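Local coordinates for protein ABC transporter (Thermotoga maritima, PDB 1JI0) that binds ATP and probably hydrolyses it to power the movement of branched-chain amino acids across a membrane, at residues A[183-186]-A[191-194]; A[201-206]-A[224-229]; A[216-221]-A[229-234]. All coordinates share one frame; numbering follows the deposited sequence.

In the fold
The three contacts illustrate how apolar contacts change as a fold runs from its interior to its margin. Contact 1 is buried near the middle of the domain, where a helix lies on the strand that follows it in a beta-alpha-beta unit. Contact 2 is partly buried: two short helices meet through leucines, with a water joining their backbones at one side. Contact 3 lies at the surface, where an outermost strand of the sheet meets a capped helix and carbon atoms pack beside a polar amide. Contacts 1 and 2 touch through L194, V205 and A202; contacts 2 and 3 share N229 and are tied by L227 and R233.

Contact 1. Residues A[183-186]-A[191-194]; sequences QKIN and TILL
I192 and I185 meet methyl to methyl, and the reach of I192 from strand 192-196 to helix 172-187 can be followed atom by atom. Its CB points at the helix. CG1 stands beside the backbone N and anti to the carbonyl carbon (chi1 -62°), which carries the longer branch outward from the strand; an extended second torsion (chi2 172°) then puts CD1 at the far end. CG1 remains too far from the helix segment for close contact, and the branch methyl CG2 makes none with it. The touching is left to CD1. On one side it lies 4.1 Å from CG2 of I185, the shorter branch of that residue, and the two isoleucine side chains cross at about a right angle. On another it comes within 4.3 Å of CB of N186, so that the first carbon of a polar side chain contributes to an apolar surface. The backbones close in most at N186 and T191, whose CA atoms are 6.3 Å apart.

The wider setting is a beta-alpha-beta crossover in which strand 160-164, helix 172-187 and strand 192-196 follow one another, the two strands being parallel neighbours in the mixed sheet. The side chain of I192 also rests on I182, I34 and M163, while backbone bonds link I192 to V35 of the adjoining strand and to Q33 just ahead of it. No hydrogen bond or charge joins the two segments: helix and strand are held here by dispersion and the exclusion of water, with the polar backbone of the strand already paired within the sheet.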
loop_
_atom_site.group_PDB
_atom_site.type_symbol
_atom_site.label_atom_id
_atom_site.label_comp_id
_atom_site.label_asym_id
_atom_site.label_seq_id
_atom_site.Cartn_x
_atom_site.Cartn_y
_atom_site.Cartn_z
ATOM N N GLN A 183 -4.624 -5.639 -8.723
ATOM C CA GLN A 183 -6.005 -5.656 -9.203
ATOM C C GLN A 183 -6.724 -6.938 -8.766
ATOM O O GLN A 183 -7.876 -6.906 -8.326
ATOM C CB GLN A 183 -6.009 -5.528 -10.730
ATOM C CG GLN A 183 -7.346 -5.182 -11.315
ATOM C CD GLN A 183 -7.234 -4.770 -12.762
ATOM O OE1 GLN A 183 -6.880 -5.580 -13.623
ATOM N NE2 GLN A 183 -7.525 -3.503 -13.043
ATOM N N LYS A 184 -6.032 -8.066 -8.883
ATOM C CA LYS A 184 -6.581 -9.354 -8.481
ATOM C C LYS A 184 -6.878 -9.372 -6.981
ATOM O O LYS A 184 -7.871 -9.950 -6.544
ATOM C CB LYS A 184 -5.597 -10.473 -8.806
ATOM C CG LYS A 184 -5.267 -10.597 -10.282
ATOM C CD LYS A 184 -4.281 -11.733 -10.518
ATOM C CE LYS A 184 -3.982 -11.904 -12.000
ATOM N NZ LYS A 184 -3.102 -13.088 -12.234
ATOM N N ILE A 185 -6.003 -8.752 -6.196
ATOM C CA ILE A 185 -6.187 -8.695 -4.749
ATOM C C ILE A 185 -7.447 -7.896 -4.444
ATOM O O ILE A 185 -8.282 -8.317 -3.645
ATOM C CB ILE A 185 -4.972 -8.027 -4.064
ATOM C CG1 ILE A 185 -3.752 -8.936 -4.197
ATOM C CG2 ILE A 185 -5.280 -7.736 -2.588
ATOM C CD1 ILE A 185 -2.468 -8.299 -3.753
ATOM N N ASN A 186 -7.587 -6.744 -5.094
ATOM C CA ASN A 186 -8.750 -5.892 -4.885
ATOM C C ASN A 186 -10.041 -6.552 -5.342
ATOM O O ASN A 186 -11.093 -6.327 -4.754
ATOM C CB ASN A 186 -8.596 -4.568 -5.630
ATOM C CG ASN A 186 -9.800 -3.656 -5.437
ATOM O OD1 ASN A 186 -10.066 -3.186 -4.329
ATOM N ND2 ASN A 186 -10.541 -3.420 -6.506
ATOM N N THR A 191 -9.339 -3.704 0.451
ATOM C CA THR A 191 -9.231 -2.261 0.277
ATOM C C THR A 191 -7.748 -1.935 0.255
ATOM O O THR A 191 -6.996 -2.394 1.117
ATOM C CB THR A 191 -9.902 -1.519 1.445
ATOM O OG1 THR A 191 -11.264 -1.947 1.549
ATOM C CG2 THR A 191 -9.861 -0.015 1.219
ATOM N N ILE A 192 -7.329 -1.149 -0.728
ATOM C CA ILE A 192 -5.922 -0.802 -0.890
ATOM C C ILE A 192 -5.615 0.687 -0.989
ATOM O O ILE A 192 -6.356 1.438 -1.629
ATOM C CB ILE A 192 -5.357 -1.471 -2.178
ATOM C CG1 ILE A 192 -5.441 -2.989 -2.055
ATOM C CG2 ILE A 192 -3.916 -1.013 -2.436
ATOM C CD1 ILE A 192 -5.101 -3.735 -3.338
ATOM N N LEU A 193 -4.521 1.104 -0.348
ATOM C CA LEU A 193 -4.036 2.481 -0.428
ATOM C C LEU A 193 -2.652 2.303 -1.045
ATOM O O LEU A 193 -1.734 1.773 -0.416
ATOM C CB LEU A 193 -3.939 3.165 0.947
ATOM C CG LEU A 193 -3.479 4.637 0.862
ATOM C CD1 LEU A 193 -4.222 5.349 -0.239
ATOM C CD2 LEU A 193 -3.744 5.373 2.153
ATOM N N LEU A 194 -2.526 2.730 -2.296
ATOM C CA LEU A 194 -1.305 2.580 -3.064
ATOM C C LEU A 194 -0.567 3.890 -3.301
ATOM O O LEU A 194 -1.122 4.828 -3.875
ATOM C CB LEU A 194 -1.664 1.939 -4.413
ATOM C CG LEU A 194 -0.618 1.751 -5.508
ATOM C CD1 LEU A 194 0.372 0.655 -5.089
ATOM C CD2 LEU A 194 -1.311 1.367 -6.811
#

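Contact 2. Residues A[201-206]-A[224-229]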
loop_
_atom_site.group_PDB
_atom_site.type_symbol
_atom_site.label_atom_id
_atom_site.label_comp_id
_atom_site.label_asym_id
_atom_site.label_seq_id
_atom_site.Cartn_x
_atom_site.Cartn_y
_atom_site.Cartn_z
ATOM N N GLY A 201 0.947 3.623 -14.133
ATOM C CA GLY A 201 0.561 2.306 -13.660
ATOM C C GLY A 201 -0.419 2.377 -12.507
ATOM O O GLY A 201 -1.401 1.641 -12.478
ATOM N N ALA A 202 -0.160 3.280 -11.565
ATOM C CA ALA A 202 -1.018 3.441 -10.401
ATOM C C ALA A 202 -2.429 3.902 -10.769
ATOM O O ALA A 202 -3.421 3.324 -10.314
ATOM C CB ALA A 202 -0.383 4.438 -9.416
ATOM N N LEU A 203 -2.519 4.952 -11.581
ATOM C CA LEU A 203 -3.822 5.468 -11.984
ATOM C C LEU A 203 -4.622 4.482 -12.837
ATOM O O LEU A 203 -5.856 4.495 -12.813
ATOM C CB LEU A 203 -3.661 6.794 -12.726
ATOM C CG LEU A 203 -3.258 7.969 -11.833
ATOM C CD1 LEU A 203 -2.958 9.197 -12.694
ATOM C CD2 LEU A 203 -4.380 8.252 -10.832
ATOM N N LYS A 204 -3.936 3.625 -13.587
ATOM C CA LYS A 204 -4.631 2.643 -14.419
ATOM C C LYS A 204 -5.346 1.558 -13.609
ATOM O O LYS A 204 -6.339 0.985 -14.066
ATOM C CB LYS A 204 -3.649 1.995 -15.401
ATOM C CG LYS A 204 -3.116 2.965 -16.449
ATOM C CD LYS A 204 -2.018 2.346 -17.310
ATOM C CE LYS A 204 -2.555 1.253 -18.215
ATOM N NZ LYS A 204 -1.471 0.712 -19.079
ATOM N N VAL A 205 -4.860 1.270 -12.406
ATOM C CA VAL A 205 -5.499 0.241 -11.587
ATOM C C VAL A 205 -6.379 0.790 -10.478
ATOM O O VAL A 205 -7.243 0.088 -9.966
ATOM C CB VAL A 205 -4.458 -0.714 -10.946
ATOM C CG1 VAL A 205 -3.669 -1.398 -12.029
ATOM C CG2 VAL A 205 -3.546 0.050 -9.990
ATOM N N ALA A 206 -6.176 2.053 -10.126
ATOM C CA ALA A 206 -6.933 2.666 -9.049
ATOM C C ALA A 206 -8.334 3.143 -9.408
ATOM O O ALA A 206 -8.650 3.393 -10.573
ATOM C CB ALA A 206 -6.137 3.832 -8.464
ATOM N N SER A 224 -9.665 7.353 -13.786
ATOM C CA SER A 224 -9.778 7.502 -15.231
ATOM C C SER A 224 -9.794 8.977 -15.624
ATOM O O SER A 224 -9.233 9.354 -16.651
ATOM C CB SER A 224 -11.036 6.805 -15.740
ATOM O OG SER A 224 -12.202 7.384 -15.184
ATOM N N GLU A 225 -10.421 9.810 -14.797
ATOM C CA GLU A 225 -10.482 11.244 -15.063
ATOM C C GLU A 225 -9.131 11.951 -14.866
ATOM O O GLU A 225 -8.785 12.866 -15.614
ATOM C CB GLU A 225 -11.560 11.878 -14.186
ATOM C CG GLU A 225 -12.944 11.674 -14.763
ATOM C CD GLU A 225 -14.060 12.038 -13.808
ATOM O OE1 GLU A 225 -13.892 12.978 -12.999
ATOM O OE2 GLU A 225 -15.123 11.382 -13.882
ATOM N N LEU A 226 -8.362 11.533 -13.865
ATOM C CA LEU A 226 -7.057 12.140 -13.643
ATOM C C LEU A 226 -6.136 11.856 -14.834
ATOM O O LEU A 226 -5.289 12.674 -15.182
ATOM C CB LEU A 226 -6.439 11.604 -12.353
ATOM C CG LEU A 226 -7.202 12.002 -11.085
ATOM C CD1 LEU A 226 -6.555 11.371 -9.861
ATOM C CD2 LEU A 226 -7.204 13.530 -10.969
ATOM N N LEU A 227 -6.311 10.696 -15.459
ATOM C CA LEU A 227 -5.507 10.317 -16.619
ATOM C C LEU A 227 -5.796 11.225 -17.820
ATOM O O LEU A 227 -4.959 11.376 -18.710
ATOM C CB LEU A 227 -5.792 8.862 -16.999
ATOM C CG LEU A 227 -5.144 7.804 -16.105
ATOM C CD1 LEU A 227 -5.713 6.440 -16.432
ATOM C CD2 LEU A 227 -3.649 7.828 -16.305
ATOM N N ASP A 228 -6.981 11.823 -17.839
ATOM C CA ASP A 228 -7.358 12.715 -18.926
ATOM C C ASP A 228 -7.145 14.176 -18.579
ATOM O O ASP A 228 -7.408 15.054 -19.399
ATOM C CB ASP A 228 -8.815 12.496 -19.321
ATOM C CG ASP A 228 -8.988 11.310 -20.240
ATOM O OD1 ASP A 228 -8.160 11.151 -21.161
ATOM O OD2 ASP A 228 -9.953 10.544 -20.054
ATOM N N ASN A 229 -6.679 14.441 -17.364
ATOM C CA ASN A 229 -6.430 15.810 -16.947
ATOM C C ASN A 229 -5.116 16.266 -17.564
ATOM O O ASN A 229 -4.094 15.597 -17.429
ATOM C CB ASN A 229 -6.364 15.905 -15.427
ATOM C CG ASN A 229 -6.054 17.311 -14.949
ATOM O OD1 ASN A 229 -4.894 17.679 -14.773
ATOM N ND2 ASN A 229 -7.097 18.108 -14.755
HETATM O O HOH W 1 -10.769 5.078 -12.405
#
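L203 overlaps L227 along much of its length, the two side chains sliding past each other in opposite directions. CG of L203 stands beside its backbone N, anti to the carbonyl carbon (chi1 -72°), and the side chain projects at helix 223-227. CB of L203 is 3.7 Å from CD2 of L227, and its CD1 is 3.9 Å from the same methyl. The two methyls of L203 are divided, CD1 to L227 and CD2 to L226: CD2 lies 3.9 Å from CD1 of L226, those two chains crossing at about a right angle. At the exposed border, the aliphatic part of K204 extends the patch, with CG 4.3 Å from CD1 of L227. With an alanine here in place of L227, CB and CD1 of L203 would probably lose their cover, leaving a gap beside the lysine. Nearby, a water accepts from S224 N at 2.9 Å and donates to A206 O at 3.3 Å.

Helix 199-205 packs against strands 34-38 and 192-196 through A202, with L203 also touching I38. Helix 223-227 reaches L219 of strand 216-222 through L226, and L227 O accepts from R233 of helix 230-236.

Contact 3. Residues A[216-221]-A[229-234]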
loop_
_atom_site.group_PDB
_atom_site.type_symbol
_atom_site.label_atom_id
_atom_site.label_comp_id
_atom_site.label_asym_id
_atom_site.label_seq_id
_atom_site.Cartn_x
_atom_site.Cartn_y
_atom_site.Cartn_z
ATOM N N GLN A 216 1.044 18.858 -0.076
ATOM C CA GLN A 216 -0.355 19.240 -0.243
ATOM C C GLN A 216 -1.009 18.545 -1.443
ATOM O O GLN A 216 -0.348 18.258 -2.441
ATOM C CB GLN A 216 -0.483 20.753 -0.428
ATOM C CG GLN A 216 0.105 21.592 0.693
ATOM C CD GLN A 216 -0.393 23.026 0.644
ATOM O OE1 GLN A 216 -1.542 23.305 0.978
ATOM N NE2 GLN A 216 0.467 23.941 0.214
ATOM N N ILE A 217 -2.312 18.281 -1.343
ATOM C CA ILE A 217 -3.038 17.648 -2.439
ATOM C C ILE A 217 -3.465 18.766 -3.387
ATOM O O ILE A 217 -4.201 19.664 -2.992
ATOM C CB ILE A 217 -4.303 16.905 -1.933
ATOM C CG1 ILE A 217 -3.920 15.883 -0.860
ATOM C CG2 ILE A 217 -4.992 16.193 -3.093
ATOM C CD1 ILE A 217 -2.890 14.877 -1.300
ATOM N N VAL A 218 -2.999 18.728 -4.631
ATOM C CA VAL A 218 -3.358 19.770 -5.584
ATOM C C VAL A 218 -4.503 19.341 -6.491
ATOM O O VAL A 218 -5.121 20.169 -7.158
ATOM C CB VAL A 218 -2.142 20.169 -6.453
ATOM C CG1 VAL A 218 -1.039 20.720 -5.563
ATOM C CG2 VAL A 218 -1.625 18.966 -7.227
ATOM N N LEU A 219 -4.789 18.043 -6.506
ATOM C CA LEU A 219 -5.845 17.509 -7.349
ATOM C C LEU A 219 -6.218 16.112 -6.881
ATOM O O LEU A 219 -5.363 15.358 -6.410
ATOM C CB LEU A 219 -5.354 17.446 -8.799
ATOM C CG LEU A 219 -6.316 17.005 -9.903
ATOM C CD1 LEU A 219 -7.473 17.973 -9.993
ATOM C CD2 LEU A 219 -5.574 16.962 -11.232
ATOM N N GLU A 220 -7.494 15.769 -7.004
ATOM C CA GLU A 220 -7.950 14.441 -6.627
ATOM C C GLU A 220 -9.148 14.121 -7.506
ATOM O O GLU A 220 -9.736 15.022 -8.115
ATOM C CB GLU A 220 -8.347 14.390 -5.145
ATOM C CG GLU A 220 -9.545 15.247 -4.793
ATOM C CD GLU A 220 -10.025 15.041 -3.371
ATOM O OE1 GLU A 220 -9.471 15.675 -2.445
ATOM O OE2 GLU A 220 -10.953 14.230 -3.174
ATOM N N GLY A 221 -9.494 12.841 -7.600
ATOM C CA GLY A 221 -10.641 12.460 -8.401
ATOM C C GLY A 221 -10.565 11.056 -8.946
ATOM O O GLY A 221 -9.562 10.375 -8.777
ATOM N N ASN A 229 -6.679 14.441 -17.364
ATOM C CA ASN A 229 -6.430 15.810 -16.947
ATOM C C ASN A 229 -5.116 16.266 -17.564
ATOM O O ASN A 229 -4.094 15.597 -17.429
ATOM C CB ASN A 229 -6.364 15.905 -15.427
ATOM C CG ASN A 229 -6.054 17.311 -14.949
ATOM O OD1 ASN A 229 -4.894 17.679 -14.773
ATOM N ND2 ASN A 229 -7.097 18.108 -14.755
ATOM N N GLU A 230 -5.155 17.406 -18.245
ATOM C CA GLU A 230 -3.979 17.939 -18.923
ATOM C C GLU A 230 -2.786 18.179 -18.012
ATOM O O GLU A 230 -1.643 17.950 -18.417
ATOM C CB GLU A 230 -4.345 19.231 -19.662
ATOM C CG GLU A 230 -3.345 19.636 -20.740
ATOM C CD GLU A 230 -3.166 18.561 -21.812
ATOM O OE1 GLU A 230 -4.187 18.082 -22.360
ATOM O OE2 GLU A 230 -2.003 18.199 -22.108
HETATM N N MSE A 231 -3.039 18.625 -16.784
HETATM C CA MSE A 231 -1.961 18.887 -15.828
HETATM C C MSE A 231 -1.273 17.594 -15.420
HETATM O O MSE A 231 -0.046 17.535 -15.336
HETATM C CB MSE A 231 -2.507 19.590 -14.578
HETATM C CG MSE A 231 -1.445 19.930 -13.518
HETATM SE SE MSE A 231 -0.926 18.471 -12.307
HETATM C CE MSE A 231 -2.183 18.801 -10.871
ATOM N N VAL A 232 -2.063 16.559 -15.154
ATOM C CA VAL A 232 -1.496 15.270 -14.771
ATOM C C VAL A 232 -0.669 14.720 -15.934
ATOM O O VAL A 232 0.491 14.347 -15.763
ATOM C CB VAL A 232 -2.598 14.251 -14.404
ATOM C CG1 VAL A 232 -1.971 12.888 -14.125
ATOM C CG2 VAL A 232 -3.379 14.737 -13.168
ATOM N N ARG A 233 -1.268 14.685 -17.121
ATOM C CA ARG A 233 -0.593 14.172 -18.314
ATOM C C ARG A 233 0.758 14.831 -18.573
ATOM O O ARG A 233 1.759 14.147 -18.776
ATOM C CB ARG A 233 -1.511 14.336 -19.529
ATOM C CG ARG A 233 -2.794 13.531 -19.390
ATOM C CD ARG A 233 -3.800 13.845 -20.465
ATOM N NE ARG A 233 -3.407 13.326 -21.769
ATOM C CZ ARG A 233 -3.735 12.123 -22.228
ATOM N NH1 ARG A 233 -4.469 11.298 -21.493
ATOM N NH2 ARG A 233 -3.335 11.753 -23.433
ATOM N N LYS A 234 0.797 16.157 -18.547
ATOM C CA LYS A 234 2.038 16.878 -18.800
ATOM C C LYS A 234 3.036 16.801 -17.652
ATOM O O LYS A 234 4.232 16.610 -17.870
ATOM C CB LYS A 234 1.728 18.345 -19.121
ATOM C CG LYS A 234 1.025 18.546 -20.461
ATOM C CD LYS A 234 0.433 19.951 -20.614
ATOM C CE LYS A 234 1.458 21.046 -20.341
ATOM N NZ LYS A 234 2.656 20.939 -21.220
#
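Strand 216-222, one edge of the mixed sheet, is met by the capped first turn of helix 230-236, with V218 and L219 facing N229, M231 and V232. The strand segment 216-221 and helix segment 230-234 run at 112° to each other, their axes 10.7 Å apart at closest approach. Two successive strand residues can point at the helix because V218 and L219 both pair with V211 of strand 208-213, consistent with a classic beta bulge.

L219 carries most of the contact. With CG anti to the backbone N (chi1 -176°), it projects from the strand and inserts its CD2 methyl among the N-cap residue N229 and helix residues M231 and V232. That methyl is 3.7 Å from CG2 of V232 and 3.9 Å from CE of M231, a selenomethionine in this crystal. It also hangs above the flat amide of N229, 3.7 Å from OD1. The M231 chain is bent at its second and third torsions, which brings CE across V218 at 3.7 Å from CG2.

The amide also has polar work: OD1 of N229 takes V232 N on a lone pair in the carbonyl plane, at 3.1 Å and with an N-H...O angle of 152°, and a weak bond from M231 N, 2.9 Å from OD1. These bonds would hold the amide from turning, so its flat side can serve as a seat for L219. The contact is therefore of mixed chemistry: dispersion alone joins strand to helix, while the capping bonds meet the polar needs of the helix start right beside it.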